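PDB 2B5D: alpha-Amylase from Thermotoga maritima, which belongs to glycoside hydrolase family 57, pairing a domain of the incomplete (beta/alpha)-barrel type found in that family with a largely helical C-terminal region. Local coordinates for residues A[48-53]-A[134-139]; A[40-45]-A[126-131]; A[8-13]-A[347-352]. One frame throughout, in Å; residues are numbered along the deposited sequence.

How the interactions relate
From the N terminus, the chain lays down residues 8-13 at the end of strand 3-11, runs down helix 27-47 (40-45) and passes through 48-53 into the next strand. After three further helices it returns through 126-131, where interaction 2 closes, and then 134-139, where interaction 1 closes. These two loops alternate and therefore cross. Interaction 3 closes last, at 347-352, and its loop encloses both of the others. Interactions 1 and 3 join neighbouring strands of one sheet, and interaction 2 pairs the helices outside it. Side chains connect all three: L53 touches F45 and L9, L137 touches F128, and L41 touches L9.

Interaction 1: residues A[48-53]-A[134-139]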
ATOM      1  N   ILE A  48     -43.369  24.001   2.080  1.00 69.41           N
ATOM      2  CA  ILE A  48     -44.279  23.612   3.166  1.00 68.51           C
ATOM      3  C   ILE A  48     -44.978  24.844   3.768  1.00 68.60           C
ATOM      4  O   ILE A  48     -44.433  25.966   3.715  1.00 68.99           O
ATOM      5  CB  ILE A  48     -43.567  22.756   4.268  1.00 67.93           C
ATOM      6  CG1 ILE A  48     -44.579  21.828   4.950  1.00 67.76           C
ATOM      7  CG2 ILE A  48     -42.822  23.644   5.266  1.00 66.85           C
ATOM      8  CD1 ILE A  48     -43.998  20.844   5.949  1.00 67.96           C
ATOM      9  N   GLU A  49     -46.179  24.652   4.318  1.00 68.78           N
ATOM     10  CA  GLU A  49     -46.915  25.781   4.920  1.00 67.98           C
ATOM     11  C   GLU A  49     -46.266  26.147   6.244  1.00 66.83           C
ATOM     12  O   GLU A  49     -45.996  27.313   6.525  1.00 66.43           O
ATOM     13  CB  GLU A  49     -48.408  25.457   5.100  1.00 68.60           C
ATOM     14  CG  GLU A  49     -49.272  26.544   5.839  1.00 71.05           C
ATOM     15  CD  GLU A  49     -49.219  27.963   5.204  1.00 78.12           C
ATOM     16  OE1 GLU A  49     -49.184  28.975   5.965  1.00 78.80           O
ATOM     17  OE2 GLU A  49     -49.206  28.073   3.947  1.00 81.06           O
ATOM     18  N   ASP A  50     -46.003  25.130   7.053  1.00 65.60           N
ATOM     19  CA  ASP A  50     -45.435  25.351   8.365  1.00 64.23           C
ATOM     20  C   ASP A  50     -44.644  24.124   8.775  1.00 62.46           C
ATOM     21  O   ASP A  50     -45.010  23.003   8.425  1.00 62.10           O
ATOM     22  CB  ASP A  50     -46.549  25.617   9.376  1.00 64.62           C
ATOM     23  CG  ASP A  50     -46.047  26.322  10.631  1.00 68.21           C
ATOM     24  OD1 ASP A  50     -45.255  27.295  10.518  1.00 71.02           O
ATOM     25  OD2 ASP A  50     -46.457  25.911  11.738  1.00 70.57           O
ATOM     26  N   PHE A  51     -43.570  24.349   9.529  1.00 60.18           N
ATOM     27  CA  PHE A  51     -42.762  23.272  10.085  1.00 58.22           C
ATOM     28  C   PHE A  51     -42.127  23.787  11.382  1.00 56.82           C
ATOM     29  O   PHE A  51     -42.121  24.985  11.634  1.00 55.61           O
ATOM     30  CB  PHE A  51     -41.687  22.823   9.057  1.00 58.20           C
ATOM     31  CG  PHE A  51     -40.544  23.808   8.903  1.00 58.23           C
ATOM     32  CD1 PHE A  51     -40.669  24.925   8.064  1.00 57.32           C
ATOM     33  CD2 PHE A  51     -39.363  23.639   9.632  1.00 55.24           C
ATOM     34  CE1 PHE A  51     -39.635  25.844   7.954  1.00 57.31           C
ATOM     35  CE2 PHE A  51     -38.326  24.554   9.534  1.00 55.24           C
ATOM     36  CZ  PHE A  51     -38.458  25.651   8.693  1.00 57.75           C
ATOM     37  N   ARG A  52     -41.619  22.866  12.196  1.00 56.01           N
ATOM     38  CA  ARG A  52     -40.669  23.185  13.272  1.00 55.11           C
ATOM     39  C   ARG A  52     -39.513  22.183  13.215  1.00 54.17           C
ATOM     40  O   ARG A  52     -39.729  20.972  13.230  1.00 53.41           O
ATOM     41  CB  ARG A  52     -41.311  23.117  14.663  1.00 54.63           C
ATOM     42  CG  ARG A  52     -42.346  24.167  14.994  1.00 55.80           C
ATOM     43  CD  ARG A  52     -41.812  25.570  14.857  1.00 58.06           C
ATOM     44  NE  ARG A  52     -42.808  26.502  15.340  1.00 60.35           N
ATOM     45  CZ  ARG A  52     -43.730  27.080  14.582  1.00 61.77           C
ATOM     46  NH1 ARG A  52     -44.606  27.894  15.142  1.00 62.08           N
ATOM     47  NH2 ARG A  52     -43.785  26.856  13.273  1.00 63.63           N
ATOM     48  N   LEU A  53     -38.288  22.702  13.187  1.00 53.27           N
ATOM     49  CA  LEU A  53     -37.102  21.854  13.049  1.00 52.27           C
ATOM     50  C   LEU A  53     -35.899  22.515  13.688  1.00 51.91           C
ATOM     51  O   LEU A  53     -35.697  23.733  13.570  1.00 51.85           O
ATOM     52  CB  LEU A  53     -36.834  21.545  11.559  1.00 52.28           C
ATOM     53  CG  LEU A  53     -35.547  20.826  11.150  1.00 51.82           C
ATOM     54  CD1 LEU A  53     -35.640  19.358  11.460  1.00 48.55           C
ATOM     55  CD2 LEU A  53     -35.139  21.086   9.665  1.00 50.99           C
ATOM     56  N   THR A 134     -37.799  33.384  11.312  1.00 65.93           N
ATOM     57  CA  THR A 134     -39.214  33.038  11.440  1.00 64.38           C
ATOM     58  C   THR A 134     -39.537  32.251  12.700  1.00 63.35           C
ATOM     59  O   THR A 134     -40.677  32.287  13.150  1.00 64.22           O
ATOM     60  CB  THR A 134     -39.785  32.293  10.199  1.00 65.19           C
ATOM     61  OG1 THR A 134     -39.341  30.920  10.196  1.00 65.01           O
ATOM     62  CG2 THR A 134     -39.384  33.004   8.889  1.00 63.52           C
ATOM     63  N   GLY A 135     -38.560  31.556  13.285  1.00 61.88           N
ATOM     64  CA  GLY A 135     -38.822  30.720  14.468  1.00 59.13           C
ATOM     65  C   GLY A 135     -39.242  29.292  14.129  1.00 58.09           C
ATOM     66  O   GLY A 135     -39.397  28.445  15.007  1.00 58.05           O
ATOM     67  N   LYS A 136     -39.410  29.018  12.846  1.00 57.04           N
ATOM     68  CA  LYS A 136     -39.732  27.683  12.359  1.00 56.66           C
ATOM     69  C   LYS A 136     -38.494  26.782  12.388  1.00 55.66           C
ATOM     70  O   LYS A 136     -38.606  25.556  12.587  1.00 56.29           O
ATOM     71  CB  LYS A 136     -40.285  27.762  10.936  1.00 57.08           C
ATOM     72  CG  LYS A 136     -41.455  28.733  10.765  1.00 58.81           C
ATOM     73  CD  LYS A 136     -42.233  28.465   9.478  1.00 63.05           C
ATOM     74  CE  LYS A 136     -41.708  29.317   8.313  1.00 65.53           C
ATOM     75  NZ  LYS A 136     -42.848  29.949   7.558  1.00 66.24           N
ATOM     76  N   LEU A 137     -37.328  27.397  12.196  1.00 54.05           N
ATOM     77  CA  LEU A 137     -36.050  26.697  12.277  1.00 52.94           C
ATOM     78  C   LEU A 137     -35.270  27.217  13.481  1.00 52.90           C
ATOM     79  O   LEU A 137     -35.315  28.412  13.797  1.00 53.06           O
ATOM     80  CB  LEU A 137     -35.229  26.913  11.006  1.00 52.18           C
ATOM     81  CG  LEU A 137     -33.929  26.130  10.865  1.00 50.09           C
ATOM     82  CD1 LEU A 137     -34.203  24.601  10.686  1.00 49.35           C
ATOM     83  CD2 LEU A 137     -33.197  26.665   9.684  1.00 48.05           C
ATOM     84  N   GLU A 138     -34.577  26.296  14.143  1.00 51.56           N
ATOM     85  CA  GLU A 138     -33.677  26.577  15.237  1.00 50.58           C
ATOM     86  C   GLU A 138     -32.349  25.877  14.867  1.00 50.51           C
ATOM     87  O   GLU A 138     -32.322  24.656  14.567  1.00 50.61           O
ATOM     88  CB  GLU A 138     -34.310  26.067  16.550  1.00 50.14           C
ATOM     89  CG  GLU A 138     -33.417  25.899  17.756  1.00 48.99           C
ATOM     90  CD  GLU A 138     -32.897  27.215  18.339  1.00 51.74           C
ATOM     91  OE1 GLU A 138     -32.156  27.126  19.339  1.00 53.54           O
ATOM     92  OE2 GLU A 138     -33.186  28.331  17.828  1.00 50.22           O
ATOM     93  N   ILE A 139     -31.283  26.684  14.796  1.00 49.04           N
ATOM     94  CA  ILE A 139     -29.931  26.252  14.435  1.00 47.53           C
ATOM     95  C   ILE A 139     -29.010  26.413  15.629  1.00 46.81           C
ATOM     96  O   ILE A 139     -28.815  27.520  16.127  1.00 45.88           O
ATOM     97  CB  ILE A 139     -29.324  27.133  13.312  1.00 47.38           C
ATOM     98  CG1 ILE A 139     -30.297  27.341  12.161  1.00 45.99           C
ATOM     99  CG2 ILE A 139     -27.986  26.603  12.870  1.00 47.65           C
ATOM    100  CD1 ILE A 139     -29.885  28.450  11.285  1.00 47.28           C
TER
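K136 lies across F51, R52 and D50, the F51 and K136 side chains crossing at about a right angle. Starting at the backbone, K136 CB sits over one face of the F51 ring in a CH-pi contact, 3.8 Å from its centroid and offset toward the rim; K136 CB also lies near F51 O. With chi1 at -53°, K136 CG is set beside the backbone N and lies near the R52 guanidinium, 3.9 Å from NH2. K136 CD reaches D50 OD1 at 3.4 Å, and CD and CE both run past F51 CE1. The tip, NZ, is 4.6 Å from D50 OD1, a distance at which opposite charges may attract, though no salt bridge forms.

R52 NH2 pairs with D50 OD1 in a salt bridge on the syn side of the carboxylate. It also donates a nearly straight bond to F51 O (3.0 Å, 166°), approaching from above the carbonyl plane, and both acceptors lie in the guanidinium plane; NE pairs with E384. F51 also packs on F368 of helix 360-373, and its ring stacks with F45.

Backbone bonds lock the strands together. L53 N donates to K136 O at 2.9 Å, and E138 N donates to L53 O at 2.9 Å. Next to them the L53 and L137 side chains lie side by side, pointing the same way, with CD2 of L53 3.8 Å from CD1 of L137. G135, with positive phi, is the first residue to leave the helical conformation, and there the chain turns into this strand. Two helix-to-strand connections thus meet where parallel strands 53-57 and 137-142 begin, at the N-terminal end of adjacent strands of a beta/alpha barrel.

Interaction 2: residues A[40-45]-A[126-131]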
ATOM      1  N   PRO A  40     -32.294  21.234  -1.138  1.00 58.03           N
ATOM      2  CA  PRO A  40     -33.623  20.611  -1.022  1.00 58.73           C
ATOM      3  C   PRO A  40     -34.319  20.836   0.341  1.00 59.50           C
ATOM      4  O   PRO A  40     -35.534  20.868   0.384  1.00 59.93           O
ATOM      5  CB  PRO A  40     -33.333  19.121  -1.220  1.00 58.63           C
ATOM      6  CG  PRO A  40     -32.100  19.078  -2.025  1.00 58.11           C
ATOM      7  CD  PRO A  40     -31.275  20.249  -1.526  1.00 58.29           C
ATOM      8  N   LEU A  41     -33.567  20.970   1.436  1.00 59.77           N
ATOM      9  CA  LEU A  41     -34.157  21.443   2.706  1.00 60.46           C
ATOM     10  C   LEU A  41     -34.707  22.851   2.575  1.00 60.88           C
ATOM     11  O   LEU A  41     -35.834  23.127   2.961  1.00 61.43           O
ATOM     12  CB  LEU A  41     -33.152  21.391   3.862  1.00 60.17           C
ATOM     13  CG  LEU A  41     -32.749  20.032   4.434  1.00 59.64           C
ATOM     14  CD1 LEU A  41     -31.709  20.227   5.534  1.00 60.67           C
ATOM     15  CD2 LEU A  41     -33.957  19.240   4.962  1.00 60.20           C
ATOM     16  N   LEU A  42     -33.903  23.736   2.019  1.00 61.69           N
ATOM     17  CA  LEU A  42     -34.337  25.081   1.709  1.00 62.84           C
ATOM     18  C   LEU A  42     -35.600  25.083   0.845  1.00 63.62           C
ATOM     19  O   LEU A  42     -36.558  25.776   1.147  1.00 63.63           O
ATOM     20  CB  LEU A  42     -33.201  25.853   1.027  1.00 62.65           C
ATOM     21  CG  LEU A  42     -32.361  26.841   1.855  1.00 62.68           C
ATOM     22  CD1 LEU A  42     -32.504  26.646   3.349  1.00 62.95           C
ATOM     23  CD2 LEU A  42     -30.915  26.794   1.438  1.00 61.28           C
ATOM     24  N   MET A  43     -35.599  24.300  -0.225  1.00 64.92           N
ATOM     25  CA  MET A  43     -36.767  24.189  -1.080  1.00 66.00           C
ATOM     26  C   MET A  43     -37.993  23.715  -0.306  1.00 65.00           C
ATOM     27  O   MET A  43     -39.085  24.266  -0.430  1.00 65.16           O
ATOM     28  CB  MET A  43     -36.453  23.274  -2.263  1.00 65.84           C
ATOM     29  CG  MET A  43     -35.932  24.063  -3.464  1.00 68.15           C
ATOM     30  SD  MET A  43     -34.798  23.170  -4.562  1.00 70.49           S
ATOM     31  CE  MET A  43     -35.346  21.469  -4.384  1.00 68.58           C
ATOM     32  N   MET A  44     -37.792  22.700   0.514  1.00 64.83           N
ATOM     33  CA  MET A  44     -38.832  22.184   1.368  1.00 64.41           C
ATOM     34  C   MET A  44     -39.353  23.187   2.415  1.00 64.62           C
ATOM     35  O   MET A  44     -40.536  23.166   2.725  1.00 65.34           O
ATOM     36  CB  MET A  44     -38.328  20.898   2.016  1.00 64.60           C
ATOM     37  CG  MET A  44     -39.387  20.047   2.710  1.00 64.29           C
ATOM     38  SD  MET A  44     -39.575  20.396   4.481  1.00 64.06           S
ATOM     39  CE  MET A  44     -38.416  19.250   5.224  1.00 61.96           C
ATOM     40  N   PHE A  45     -38.500  24.055   2.964  1.00 64.77           N
ATOM     41  CA  PHE A  45     -38.949  25.033   3.973  1.00 64.92           C
ATOM     42  C   PHE A  45     -39.806  26.075   3.302  1.00 66.46           C
ATOM     43  O   PHE A  45     -40.766  26.566   3.875  1.00 66.41           O
ATOM     44  CB  PHE A  45     -37.784  25.769   4.665  1.00 63.78           C
ATOM     45  CG  PHE A  45     -36.854  24.878   5.448  1.00 61.44           C
ATOM     46  CD1 PHE A  45     -35.626  25.354   5.852  1.00 58.26           C
ATOM     47  CD2 PHE A  45     -37.195  23.566   5.765  1.00 59.20           C
ATOM     48  CE1 PHE A  45     -34.754  24.547   6.550  1.00 56.77           C
ATOM     49  CE2 PHE A  45     -36.328  22.766   6.464  1.00 58.13           C
ATOM     50  CZ  PHE A  45     -35.103  23.260   6.856  1.00 58.00           C
ATOM     51  N   GLU A 126     -27.493  32.294   4.302  1.00 66.79           N
ATOM     52  CA  GLU A 126     -28.469  33.368   4.288  1.00 68.28           C
ATOM     53  C   GLU A 126     -29.889  32.782   4.281  1.00 66.95           C
ATOM     54  O   GLU A 126     -30.780  33.300   4.959  1.00 67.40           O
ATOM     55  CB  GLU A 126     -28.200  34.266   3.074  1.00 67.91           C
ATOM     56  CG  GLU A 126     -29.169  35.418   2.850  1.00 71.66           C
ATOM     57  CD  GLU A 126     -28.749  36.314   1.660  1.00 72.93           C
ATOM     58  OE1 GLU A 126     -29.370  36.187   0.560  1.00 79.16           O
ATOM     59  OE2 GLU A 126     -27.785  37.123   1.817  1.00 77.35           O
ATOM     60  N   GLY A 127     -30.088  31.695   3.538  1.00 65.92           N
ATOM     61  CA  GLY A 127     -31.370  30.984   3.530  1.00 64.73           C
ATOM     62  C   GLY A 127     -31.708  30.328   4.862  1.00 64.49           C
ATOM     63  O   GLY A 127     -32.821  30.418   5.355  1.00 64.54           O
ATOM     64  N   PHE A 128     -30.741  29.653   5.454  1.00 64.06           N
ATOM     65  CA  PHE A 128     -30.952  29.051   6.753  1.00 64.02           C
ATOM     66  C   PHE A 128     -31.185  30.102   7.845  1.00 64.28           C
ATOM     67  O   PHE A 128     -31.959  29.872   8.785  1.00 63.48           O
ATOM     68  CB  PHE A 128     -29.791  28.108   7.109  1.00 63.06           C
ATOM     69  CG  PHE A 128     -29.825  26.821   6.346  1.00 62.21           C
ATOM     70  CD1 PHE A 128     -29.010  26.635   5.214  1.00 61.25           C
ATOM     71  CD2 PHE A 128     -30.693  25.797   6.730  1.00 60.56           C
ATOM     72  CE1 PHE A 128     -29.046  25.419   4.486  1.00 59.81           C
ATOM     73  CE2 PHE A 128     -30.734  24.589   6.018  1.00 59.47           C
ATOM     74  CZ  PHE A 128     -29.915  24.401   4.891  1.00 59.40           C
ATOM     75  N   LYS A 129     -30.502  31.233   7.711  1.00 64.88           N
ATOM     76  CA  LYS A 129     -30.599  32.328   8.667  1.00 66.33           C
ATOM     77  C   LYS A 129     -32.027  32.874   8.664  1.00 66.78           C
ATOM     78  O   LYS A 129     -32.603  33.177   9.716  1.00 66.44           O
ATOM     79  CB  LYS A 129     -29.589  33.415   8.296  1.00 66.10           C
ATOM     80  CG  LYS A 129     -29.539  34.596   9.215  1.00 68.31           C
ATOM     81  CD  LYS A 129     -28.569  35.652   8.670  1.00 71.97           C
ATOM     82  CE  LYS A 129     -28.483  36.852   9.600  1.00 74.69           C
ATOM     83  NZ  LYS A 129     -28.017  38.069   8.886  1.00 75.44           N
ATOM     84  N   LYS A 130     -32.596  32.940   7.461  1.00 67.78           N
ATOM     85  CA  LYS A 130     -33.912  33.520   7.230  1.00 68.53           C
ATOM     86  C   LYS A 130     -35.019  32.653   7.827  1.00 68.72           C
ATOM     87  O   LYS A 130     -36.029  33.160   8.309  1.00 69.86           O
ATOM     88  CB  LYS A 130     -34.097  33.764   5.733  1.00 68.08           C
ATOM     89  CG  LYS A 130     -35.506  33.972   5.259  1.00 69.92           C
ATOM     90  CD  LYS A 130     -35.536  34.219   3.763  1.00 72.25           C
ATOM     91  CE  LYS A 130     -36.588  33.358   3.086  1.00 73.85           C
ATOM     92  NZ  LYS A 130     -35.962  32.114   2.579  1.00 75.72           N
ATOM     93  N   TYR A 131     -34.822  31.345   7.829  1.00 68.69           N
ATOM     94  CA  TYR A 131     -35.781  30.488   8.485  1.00 68.14           C
ATOM     95  C   TYR A 131     -35.621  30.476   9.999  1.00 67.26           C
ATOM     96  O   TYR A 131     -36.608  30.281  10.716  1.00 67.45           O
ATOM     97  CB  TYR A 131     -35.844  29.097   7.828  1.00 69.15           C
ATOM     98  CG  TYR A 131     -36.397  29.180   6.411  1.00 70.54           C
ATOM     99  CD1 TYR A 131     -37.761  29.390   6.173  1.00 71.49           C
ATOM    100  CD2 TYR A 131     -35.559  29.069   5.311  1.00 73.03           C
ATOM    101  CE1 TYR A 131     -38.269  29.477   4.878  1.00 71.26           C
ATOM    102  CE2 TYR A 131     -36.057  29.166   4.009  1.00 73.17           C
ATOM    103  CZ  TYR A 131     -37.409  29.375   3.800  1.00 72.06           C
ATOM    104  OH  TYR A 131     -37.880  29.462   2.494  1.00 72.83           O
TER
HETATM  105  O   HOH W   1     -35.701  28.938   0.072  1.00 78.21           O
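L42 and F45 of one helix meet F128 and Y131 of another, two helices that flank neighbouring strands, as expected of the outer layer of a beta/alpha barrel. The axes of 40-45 and 126-131 run in roughly the same direction at 35° and come within 10.5 Å. The backbones are nearest where L42 faces G127, which has no side chain to hold the helices apart.

Two CH-pi contacts dominate. L42 CD1 stands almost exactly above the centre of the F128 ring, 3.6 Å from its centroid, while CD2 meets the same ring at CE1. Both side-chain torsions of the leucine are well away from staggered values (chi1 -101°, chi2 17°), and they place CD1 over F128 and beside the G127 backbone. On the second ring F45 CB plays the same part, lying over the centre of Y131 at 3.6 Å from its centroid.

Beyond its CB, the F45 ring turns its edge toward the face of Y131 in a T-shaped pair with centroids 5.4 Å apart. F45 CD1 leads this edge, 3.8 Å from Y131 CD2, and on the same side of the ring CE1 reaches F128 CE2.

Purely apolar packing completes the contact on the strand side. L41 CD1 comes up to the edge of the F128 ring, and F45, F128 and Y131 all rest on L137, so that strand 137-142 lies beneath the helix pair.

Polar contact is slight. A water close to the plane of the Y131 ring donates a weak bond to L42 O at 3.4 Å and makes another weak one with Y131 OH at 3.3 Å.

Interaction 3: residues A[8-13]-A[347-352]; sequences FLHAHL and PFDAEL
Chi1 of -180° sets CG anti to the backbone N in F8 and H10, whose side chains leave the sheet on the face shared with P347 and D349. F8 crosses P347 at about a right angle, its CD2 3.8 Å from P347 CB; D349 OD1 sits loosely at the H10 ring edge, 4.5 Å from CD2. H10 is held from elsewhere, by S56 at ND1 and H146 at NE2, and stacks on W182.

Parallel pairing joins the backbones. F348 N donates to F8 O at 2.6 Å; F348 O accepts from H10 N at 2.8 Å; and H10 O accepts from A350 N at 2.7 Å, with that donor 45° out of the carbonyl plane. The pairing of strands 3-11 and 343-349 is consistent with the first and seventh strands of the family's incomplete (beta/alpha)7 barrel. The opposite face carries L9 and F348, with L9 packed on L41 of helix 27-47.

A type I turn runs from D349 to L352. A350 CB fits against A11 CB at 4.0 Å. One water takes the N-H of H12 at 3.1 Å; its approaches to H10 O and E351 OE2 are doubtfully short.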
ATOM      1  N   PHE A   8     -34.317  16.479  15.071  1.00 49.93           N
ATOM      2  CA  PHE A   8     -33.031  17.158  15.007  1.00 48.97           C
ATOM      3  C   PHE A   8     -32.166  16.595  13.861  1.00 48.04           C
ATOM      4  O   PHE A   8     -31.916  15.388  13.792  1.00 48.00           O
ATOM      5  CB  PHE A   8     -32.302  17.079  16.380  1.00 47.19           C
ATOM      6  CG  PHE A   8     -30.973  17.775  16.368  1.00 46.43           C
ATOM      7  CD1 PHE A   8     -30.851  19.110  16.805  1.00 42.84           C
ATOM      8  CD2 PHE A   8     -29.853  17.128  15.864  1.00 42.56           C
ATOM      9  CE1 PHE A   8     -29.614  19.794  16.754  1.00 43.02           C
ATOM     10  CE2 PHE A   8     -28.614  17.802  15.789  1.00 44.31           C
ATOM     11  CZ  PHE A   8     -28.484  19.121  16.252  1.00 43.77           C
ATOM     12  N   LEU A   9     -31.719  17.481  12.980  1.00 48.20           N
ATOM     13  CA  LEU A   9     -30.746  17.170  11.939  1.00 48.02           C
ATOM     14  C   LEU A   9     -29.374  17.730  12.233  1.00 47.77           C
ATOM     15  O   LEU A   9     -29.195  18.971  12.376  1.00 46.82           O
ATOM     16  CB  LEU A   9     -31.192  17.789  10.605  1.00 49.65           C
ATOM     17  CG  LEU A   9     -32.521  17.322  10.006  1.00 52.38           C
ATOM     18  CD1 LEU A   9     -32.736  17.946   8.617  1.00 51.90           C
ATOM     19  CD2 LEU A   9     -32.635  15.809   9.980  1.00 50.28           C
ATOM     20  N   HIS A  10     -28.400  16.824  12.264  1.00 46.96           N
ATOM     21  CA  HIS A  10     -26.992  17.184  12.374  1.00 47.17           C
ATOM     22  C   HIS A  10     -26.315  17.331  10.976  1.00 47.51           C
ATOM     23  O   HIS A  10     -26.104  16.323  10.244  1.00 46.97           O
ATOM     24  CB  HIS A  10     -26.251  16.127  13.202  1.00 46.71           C
ATOM     25  CG  HIS A  10     -24.801  16.412  13.381  1.00 46.52           C
ATOM     26  ND1 HIS A  10     -24.327  17.661  13.737  1.00 47.65           N
ATOM     27  CD2 HIS A  10     -23.716  15.603  13.310  1.00 47.54           C
ATOM     28  CE1 HIS A  10     -23.011  17.611  13.842  1.00 47.67           C
ATOM     29  NE2 HIS A  10     -22.619  16.366  13.617  1.00 48.23           N
ATOM     30  N   ALA A  11     -26.010  18.580  10.626  1.00 46.88           N
ATOM     31  CA  ALA A  11     -25.372  18.968   9.352  1.00 46.91           C
ATOM     32  C   ALA A  11     -23.910  19.348   9.573  1.00 47.37           C
ATOM     33  O   ALA A  11     -23.563  20.442  10.077  1.00 47.13           O
ATOM     34  CB  ALA A  11     -26.137  20.123   8.662  1.00 44.33           C
ATOM     35  N   HIS A  12     -23.050  18.407   9.231  1.00 48.19           N
ATOM     36  CA  HIS A  12     -21.626  18.581   9.404  1.00 47.88           C
ATOM     37  C   HIS A  12     -20.836  18.013   8.229  1.00 48.52           C
ATOM     38  O   HIS A  12     -21.175  16.947   7.713  1.00 50.06           O
ATOM     39  CB  HIS A  12     -21.183  17.847  10.668  1.00 46.90           C
ATOM     40  CG  HIS A  12     -19.706  17.907  10.889  1.00 46.08           C
ATOM     41  ND1 HIS A  12     -18.897  16.792  10.870  1.00 45.26           N
ATOM     42  CD2 HIS A  12     -18.882  18.967  11.084  1.00 42.53           C
ATOM     43  CE1 HIS A  12     -17.644  17.156  11.092  1.00 41.89           C
ATOM     44  NE2 HIS A  12     -17.611  18.469  11.238  1.00 43.40           N
ATOM     45  N   LEU A  13     -19.791  18.720   7.817  1.00 48.67           N
ATOM     46  CA  LEU A  13     -18.703  18.157   7.025  1.00 48.73           C
ATOM     47  C   LEU A  13     -17.386  18.669   7.566  1.00 48.43           C
ATOM     48  O   LEU A  13     -17.329  19.817   8.054  1.00 47.19           O
ATOM     49  CB  LEU A  13     -18.858  18.484   5.532  1.00 50.06           C
ATOM     50  CG  LEU A  13     -20.029  17.748   4.837  1.00 52.25           C
ATOM     51  CD1 LEU A  13     -20.384  18.327   3.467  1.00 53.36           C
ATOM     52  CD2 LEU A  13     -19.701  16.247   4.759  1.00 52.44           C
ATOM     53  N   PRO A 347     -32.830  12.829  16.707  1.00 44.95           N
ATOM     54  CA  PRO A 347     -31.736  13.363  15.926  1.00 46.66           C
ATOM     55  C   PRO A 347     -31.209  12.430  14.836  1.00 48.83           C
ATOM     56  O   PRO A 347     -30.989  11.235  15.073  1.00 49.46           O
ATOM     57  CB  PRO A 347     -30.639  13.571  16.962  1.00 45.69           C
ATOM     58  CG  PRO A 347     -30.859  12.512  17.912  1.00 45.36           C
ATOM     59  CD  PRO A 347     -32.326  12.192  17.937  1.00 46.05           C
ATOM     60  N   PHE A 348     -30.971  13.004  13.666  1.00 50.01           N
ATOM     61  CA  PHE A 348     -30.387  12.255  12.579  1.00 51.61           C
ATOM     62  C   PHE A 348     -29.324  13.065  11.927  1.00 51.07           C
ATOM     63  O   PHE A 348     -29.422  14.283  11.841  1.00 50.53           O
ATOM     64  CB  PHE A 348     -31.489  11.852  11.583  1.00 51.76           C
ATOM     65  CG  PHE A 348     -32.677  11.287  12.275  1.00 54.89           C
ATOM     66  CD1 PHE A 348     -33.886  11.962  12.286  1.00 55.24           C
ATOM     67  CD2 PHE A 348     -32.536  10.111  13.046  1.00 56.04           C
ATOM     68  CE1 PHE A 348     -34.967  11.438  12.979  1.00 55.82           C
ATOM     69  CE2 PHE A 348     -33.594   9.591  13.755  1.00 56.45           C
ATOM     70  CZ  PHE A 348     -34.828  10.251  13.727  1.00 57.26           C
ATOM     71  N   ASP A 349     -28.299  12.350  11.486  1.00 51.84           N
ATOM     72  CA  ASP A 349     -27.388  12.838  10.485  1.00 53.62           C
ATOM     73  C   ASP A 349     -28.108  13.447   9.280  1.00 53.40           C
ATOM     74  O   ASP A 349     -28.906  12.788   8.653  1.00 52.98           O
ATOM     75  CB  ASP A 349     -26.540  11.676  10.042  1.00 54.96           C
ATOM     76  CG  ASP A 349     -25.124  12.031   9.990  1.00 59.54           C
ATOM     77  OD1 ASP A 349     -24.424  11.846  11.027  1.00 64.13           O
ATOM     78  OD2 ASP A 349     -24.732  12.540   8.908  1.00 65.34           O
ATOM     79  N   ALA A 350     -27.837  14.696   8.963  1.00 54.68           N
ATOM     80  CA  ALA A 350     -28.579  15.386   7.887  1.00 57.95           C
ATOM     81  C   ALA A 350     -28.543  14.713   6.503  1.00 60.51           C
ATOM     82  O   ALA A 350     -29.547  14.740   5.768  1.00 60.61           O
ATOM     83  CB  ALA A 350     -28.128  16.825   7.758  1.00 57.20           C
ATOM     84  N   GLU A 351     -27.387  14.136   6.157  1.00 63.36           N
ATOM     85  CA  GLU A 351     -27.134  13.570   4.827  1.00 66.61           C
ATOM     86  C   GLU A 351     -27.898  12.283   4.596  1.00 67.59           C
ATOM     87  O   GLU A 351     -28.054  11.851   3.436  1.00 67.60           O
ATOM     88  CB  GLU A 351     -25.641  13.302   4.589  1.00 67.70           C
ATOM     89  CG  GLU A 351     -24.870  12.718   5.797  1.00 72.35           C
ATOM     90  CD  GLU A 351     -24.069  13.820   6.531  1.00 77.66           C
ATOM     91  OE1 GLU A 351     -22.811  13.692   6.639  1.00 77.86           O
ATOM     92  OE2 GLU A 351     -24.702  14.827   6.968  1.00 77.66           O
ATOM     93  N   LEU A 352     -28.351  11.665   5.698  1.00 68.09           N
ATOM     94  CA  LEU A 352     -29.286  10.574   5.621  1.00 68.61           C
ATOM     95  C   LEU A 352     -30.532  11.029   4.840  1.00 69.49           C
ATOM     96  O   LEU A 352     -31.174  10.206   4.210  1.00 69.57           O
ATOM     97  CB  LEU A 352     -29.663  10.024   7.010  1.00 68.95           C
ATOM     98  CG  LEU A 352     -28.671   9.321   7.985  1.00 69.63           C
ATOM     99  CD1 LEU A 352     -29.387   8.743   9.233  1.00 66.71           C
ATOM    100  CD2 LEU A 352     -27.756   8.248   7.360  1.00 71.77           C
TER
HETATM  101  O   HOH W   2     -23.990  15.495   9.184  1.00 48.14           O
HETATM  102  O   HOH W   3     -23.968  17.125   6.346  1.00 64.74           O